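Local coordinates for protein homoserine dehydrogenase (Staphylococcus aureus M1064, PDB 4PG7) that probably catalyses the NAD(P)-dependent interconversion of homoserine and aspartate semialdehyde, the homoserine dehydrogenase step (EC 1.1.1.3) of the aspartic acid pathway, at residues I121-D126 and L324-A329; I26-L31 and G37-I42. All blocks are in the same frame, centred on the assembly; numbering follows the deposited sequence.

Contact 1 (I121-D126 and L324-A329). With ACT (acetate ion), chain C.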
loop_
_atom_site.group_PDB
_atom_site.type_symbol
_atom_site.label_atom_id
_atom_site.label_comp_id
_atom_site.label_asym_id
_atom_site.label_seq_id
_atom_site.Cartn_x
_atom_site.Cartn_y
_atom_site.Cartn_z
ATOM N N ILE A 121 21.422 7.388 11.951
ATOM C CA ILE A 121 20.654 6.716 10.928
ATOM C C ILE A 121 21.104 5.267 10.926
ATOM O O ILE A 121 22.299 4.992 10.847
ATOM C CB ILE A 121 20.883 7.348 9.559
ATOM C CG1 ILE A 121 20.498 8.828 9.628
ATOM C CG2 ILE A 121 20.074 6.622 8.483
ATOM C CD1 ILE A 121 20.923 9.621 8.426
ATOM N N THR A 122 20.145 4.351 11.053
ATOM C CA THR A 122 20.462 2.930 11.119
ATOM C C THR A 122 19.633 2.098 10.143
ATOM O O THR A 122 18.438 2.354 9.943
ATOM C CB THR A 122 20.292 2.376 12.540
ATOM O OG1 THR A 122 20.629 0.992 12.541
ATOM C CG2 THR A 122 18.851 2.561 13.081
ATOM N N ALA A 123 20.281 1.101 9.552
ATOM C CA ALA A 123 19.608 0.096 8.720
ATOM C C ALA A 123 19.791 -1.286 9.334
ATOM O O ALA A 123 19.728 -2.304 8.644
ATOM C CB ALA A 123 20.180 0.119 7.320
ATOM N N ASN A 124 20.022 -1.303 10.644
ATOM C CA ASN A 124 20.312 -2.518 11.383
ATOM C C ASN A 124 19.086 -3.449 11.436
ATOM O O ASN A 124 18.090 -3.139 12.089
ATOM C CB ASN A 124 20.742 -2.106 12.779
ATOM C CG ASN A 124 21.200 -3.258 13.642
ATOM O OD1 ASN A 124 20.710 -4.390 13.539
ATOM N ND2 ASN A 124 22.147 -2.964 14.535
ATOM N N LYS A 125 19.185 -4.589 10.755
ATOM C CA LYS A 125 18.051 -5.518 10.591
ATOM C C LYS A 125 17.775 -6.357 11.815
ATOM O O LYS A 125 16.768 -7.054 11.860
ATOM C CB LYS A 125 18.295 -6.472 9.418
ATOM C CG LYS A 125 18.438 -5.785 8.072
ATOM C CD LYS A 125 17.177 -5.015 7.700
ATOM C CE LYS A 125 17.177 -4.636 6.223
ATOM N NZ LYS A 125 15.857 -4.097 5.798
ATOM N N ASP A 126 18.668 -6.311 12.794
ATOM C CA ASP A 126 18.498 -7.089 14.010
ATOM C C ASP A 126 17.776 -6.328 15.115
ATOM O O ASP A 126 17.436 -6.924 16.131
ATOM C CB ASP A 126 19.856 -7.569 14.510
ATOM C CG ASP A 126 20.628 -8.322 13.450
ATOM O OD1 ASP A 126 20.047 -9.232 12.831
ATOM O OD2 ASP A 126 21.818 -7.995 13.213
ATOM N N LEU A 324 20.587 -2.058 -2.580
ATOM C CA LEU A 324 20.562 -0.713 -3.151
ATOM C C LEU A 324 19.377 0.078 -2.629
ATOM O O LEU A 324 19.464 1.290 -2.437
ATOM C CB LEU A 324 20.493 -0.776 -4.682
ATOM N N ALA A 325 18.260 -0.609 -2.425
ATOM C CA ALA A 325 17.063 0.015 -1.875
ATOM C C ALA A 325 17.270 0.404 -0.411
ATOM O O ALA A 325 16.881 1.488 0.002
ATOM C CB ALA A 325 15.873 -0.928 -2.011
ATOM N N THR A 326 17.874 -0.491 0.365
ATOM C CA THR A 326 18.228 -0.205 1.748
ATOM C C THR A 326 19.210 0.969 1.797
ATOM O O THR A 326 19.011 1.920 2.557
ATOM C CB THR A 326 18.845 -1.435 2.435
ATOM O OG1 THR A 326 17.928 -2.526 2.347
ATOM C CG2 THR A 326 19.140 -1.159 3.901
ATOM N N GLY A 327 20.242 0.918 0.948
ATOM C CA GLY A 327 21.228 1.996 0.862
ATOM C C GLY A 327 20.574 3.305 0.465
ATOM O O GLY A 327 20.881 4.367 1.017
ATOM N N SER A 328 19.663 3.230 -0.500
ATOM C CA SER A 328 18.962 4.415 -0.975
ATOM C C SER A 328 18.078 5.011 0.130
ATOM O O SER A 328 17.967 6.230 0.258
ATOM C CB SER A 328 18.130 4.063 -2.210
ATOM O OG SER A 328 17.511 5.215 -2.722
ATOM N N ALA A 329 17.472 4.150 0.944
ATOM C CA ALA A 329 16.656 4.617 2.063
ATOM C C ALA A 329 17.515 5.305 3.139
ATOM O O ALA A 329 17.113 6.328 3.694
ATOM C CB ALA A 329 15.858 3.468 2.660
HETATM C C ACT C . 22.850 -4.632 8.392
HETATM O O ACT C . 22.503 -3.738 7.582
HETATM O OXT ACT C . 22.165 -4.903 9.390
HETATM C CH3 ACT C . 24.087 -5.442 8.144
#

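Contact 2 (I26-L31 and G37-I42)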
loop_
_atom_site.group_PDB
_atom_site.type_symbol
_atom_site.label_atom_id
_atom_site.label_comp_id
_atom_site.label_asym_id
_atom_site.label_seq_id
_atom_site.Cartn_x
_atom_site.Cartn_y
_atom_site.Cartn_z
ATOM N N ILE A 26 30.234 12.873 8.532
ATOM C CA ILE A 26 29.560 11.642 8.919
ATOM C C ILE A 26 30.556 10.504 9.074
ATOM O O ILE A 26 31.682 10.553 8.559
ATOM C CB ILE A 26 28.434 11.264 7.921
ATOM C CG1 ILE A 26 28.982 10.664 6.621
ATOM C CG2 ILE A 26 27.578 12.478 7.598
ATOM C CD1 ILE A 26 27.890 10.092 5.723
ATOM N N ALA A 27 30.123 9.487 9.797
ATOM C CA ALA A 27 30.836 8.227 9.885
ATOM C C ALA A 27 29.899 7.053 9.577
ATOM O O ALA A 27 28.703 7.085 9.910
ATOM C CB ALA A 27 31.441 8.078 11.257
ATOM N N LEU A 28 30.459 6.028 8.940
ATOM C CA LEU A 28 29.739 4.778 8.662
ATOM C C LEU A 28 30.226 3.688 9.574
ATOM O O LEU A 28 31.439 3.522 9.743
ATOM C CB LEU A 28 29.983 4.296 7.249
ATOM C CG LEU A 28 28.866 4.561 6.281
ATOM C CD1 LEU A 28 28.893 6.044 5.951
ATOM C CD2 LEU A 28 29.033 3.678 5.050
ATOM N N LEU A 29 29.291 2.978 10.205
ATOM C CA LEU A 29 29.646 1.822 11.004
ATOM C C LEU A 29 29.280 0.608 10.172
ATOM O O LEU A 29 28.096 0.264 10.067
ATOM C CB LEU A 29 28.916 1.829 12.350
ATOM C CG LEU A 29 29.034 3.080 13.217
ATOM C CD1 LEU A 29 28.238 2.894 14.490
ATOM C CD2 LEU A 29 30.494 3.376 13.551
ATOM N N GLY A 30 30.291 -0.008 9.561
ATOM C CA GLY A 30 30.102 -1.179 8.701
ATOM C C GLY A 30 30.228 -0.854 7.223
ATOM O O GLY A 30 29.888 0.240 6.787
ATOM N N LEU A 31 30.738 -1.809 6.454
ATOM C CA LEU A 31 30.944 -1.612 5.031
ATOM C C LEU A 31 30.672 -2.918 4.264
ATOM O O LEU A 31 31.510 -3.393 3.500
ATOM C CB LEU A 31 32.374 -1.095 4.780
ATOM C CG LEU A 31 32.689 -0.035 3.738
ATOM C CD1 LEU A 31 34.036 -0.311 3.061
ATOM C CD2 LEU A 31 31.590 0.152 2.736
ATOM N N GLY A 37 27.067 0.305 -0.871
ATOM C CA GLY A 37 26.017 1.000 -1.599
ATOM C C GLY A 37 25.769 2.406 -1.116
ATOM O O GLY A 37 25.596 3.311 -1.924
ATOM N N VAL A 38 25.766 2.609 0.203
ATOM C CA VAL A 38 25.617 3.962 0.765
ATOM C C VAL A 38 26.741 4.872 0.296
ATOM O O VAL A 38 26.504 6.020 -0.078
ATOM C CB VAL A 38 25.570 3.950 2.310
ATOM C CG1 VAL A 38 25.691 5.361 2.884
ATOM C CG2 VAL A 38 24.262 3.306 2.792
ATOM N N VAL A 39 27.961 4.360 0.315
ATOM C CA VAL A 39 29.120 5.152 -0.105
ATOM C C VAL A 39 28.968 5.550 -1.573
ATOM O O VAL A 39 29.085 6.727 -1.907
ATOM C CB VAL A 39 30.438 4.384 0.122
ATOM C CG1 VAL A 39 31.612 5.099 -0.534
ATOM C CG2 VAL A 39 30.693 4.227 1.625
ATOM N N LYS A 40 28.678 4.570 -2.434
ATOM C CA LYS A 40 28.529 4.822 -3.872
ATOM C C LYS A 40 27.453 5.857 -4.164
ATOM O O LYS A 40 27.650 6.764 -4.979
ATOM C CB LYS A 40 28.205 3.527 -4.614
ATOM N N ILE A 41 26.333 5.744 -3.471
ATOM C CA ILE A 41 25.232 6.678 -3.666
ATOM C C ILE A 41 25.624 8.097 -3.266
ATOM O O ILE A 41 25.295 9.058 -3.969
ATOM C CB ILE A 41 23.972 6.244 -2.902
ATOM C CG1 ILE A 41 23.381 4.974 -3.534
ATOM C CG2 ILE A 41 22.933 7.364 -2.909
ATOM C CD1 ILE A 41 22.312 4.304 -2.694
ATOM N N ILE A 42 26.303 8.238 -2.131
ATOM C CA ILE A 42 26.791 9.553 -1.709
ATOM C C ILE A 42 27.796 10.119 -2.722
ATOM O O ILE A 42 27.689 11.284 -3.109
ATOM C CB ILE A 42 27.416 9.504 -0.297
ATOM C CG1 ILE A 42 26.319 9.256 0.743
ATOM C CG2 ILE A 42 28.162 10.806 0.013
ATOM C CD1 ILE A 42 26.845 8.721 2.056
#

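Contact 1 (I121-D126 and L324-A329)
Ala123 and Thr326 meet methyl to methyl. CB of Ala123 lies 3.8 Å from CG2 of Thr326, and both side chains leave their backbones toward the other segment. This is the closest approach of 121-126 to 324-329, and it is purely apolar. The torsion of Thr326 explains it: CG2 is anti to the backbone N and faces Ala123, while OG1 (chi1 -57°) sits beside that N. There the hydroxyl is hydrogen-bonded to the carbonyl O of Gly322, four residues earlier, just ahead of helix 323-339.

The second approach is polar but long. Lys125 NZ ends 4.3 Å from Thr326 OG1, too far for a bond. Its chain bends at chi2 (-61°) and is extended beyond, which carries the ammonium toward the helix. NZ is hydrogen-bonded to Ala150 O.

Side-chain hydrogen bonds within 121-126 shape the loop after the strand. Thr122 OG1 accepts from Asn124 N at 3.0 Å, forming an ST turn. Asn124 OD1 then accepts from Asp126 N at 2.9 Å, forming an Asx turn; the donor lies in the carbonyl plane. Asn124 ND2 is held by Glu98 OE1 and Gly102 O, which fixes the rotation of the amide.

An acetate ion, probably from the crystallisation liquor, lies against the same backbone. Lys125 N donates to its OXT over 3.3 Å, a long but nearly straight bond (168°).

Strand 119-122 runs parallel to strand 95-98, and Ile121 and Ala123 are backbone-bonded to Glu98. Helix 323-339 comes from far along the chain and packs beside the C-terminal end of the strand. Its next turns continue the contact, with Val330 touching Ile121 and Ala123, and Leu334 touching Ile121.

Contact 2 (I26-L31 and G37-I42)
Leu28 and Val39 form the tightest part of this contact. CD2 of Leu28 lies 3.8 Å from CG2 of Val39, and the two side chains cross at a slant. Val39 CG2 is the branch anti to the carbonyl carbon, and it is the one that meets the leucine. The same Leu28 CD2 also approaches CG1 of Val38, at 4.3 Å. One leucine methyl thus touches two successive helix residues.

Ile26 and Ile42 make a second buried meeting, further along the helix and earlier on the strand. They reach toward each other tip to tip, with Ile26 CD1 4.1 Å from Ile42 CD1. Ile26 and Leu28 point to the helix, as alternate residues of one strand face do. Every contact between the two segments is apolar.

The looser side lies after the strand, at the partly exposed Leu31. Leu31 does not start out toward the helix, but the end of its side chain turns that way. Leu31 CD2 comes within 4.3 Å of Val39 CG2. Ile75 also touches Leu31, while Asn74 and Tyr78 touch Val39.

The axes of strand 26-29 and helix 37-42 approach to 10.9 Å, and their directions differ by 152°. The chain therefore nearly reverses between them. Gly30 follows the strand with backbone angles that suit glycine: a CB there would be jammed against the carbonyl O of Leu29. Gly30, Gly32 and Gly35 fit the GxGxxG pattern. Strand, glycine-rich turn and helix open the beta-alpha-beta unit 22-29, 33-53, 55-63. This is the beginning of a Rossmann fold, consistent with the NAD-binding domain of the family.

In the fold
Contact 2 comes first along the chain and closes before contact 1 opens. Their centres are about 10 Å apart, on the same side of the chain's centre. Both reach the same parallel six-stranded sheet, where strand 95-98 separates strand 22-29 from strand 119-122. Helices 33-53 and 323-339 pack against each other between the contacts: Ile41 CD1 lies 3.6 Å from Ser328 N, and Val38 CG2 3.8 Å from Gly327 CA. Contact 2 is local to one beta-alpha-beta unit. Contact 1 brings back a helix from nearly 200 residues later. A helix from late in the chain thus packs against the sheet and first helix of the probable NAD-binding domain.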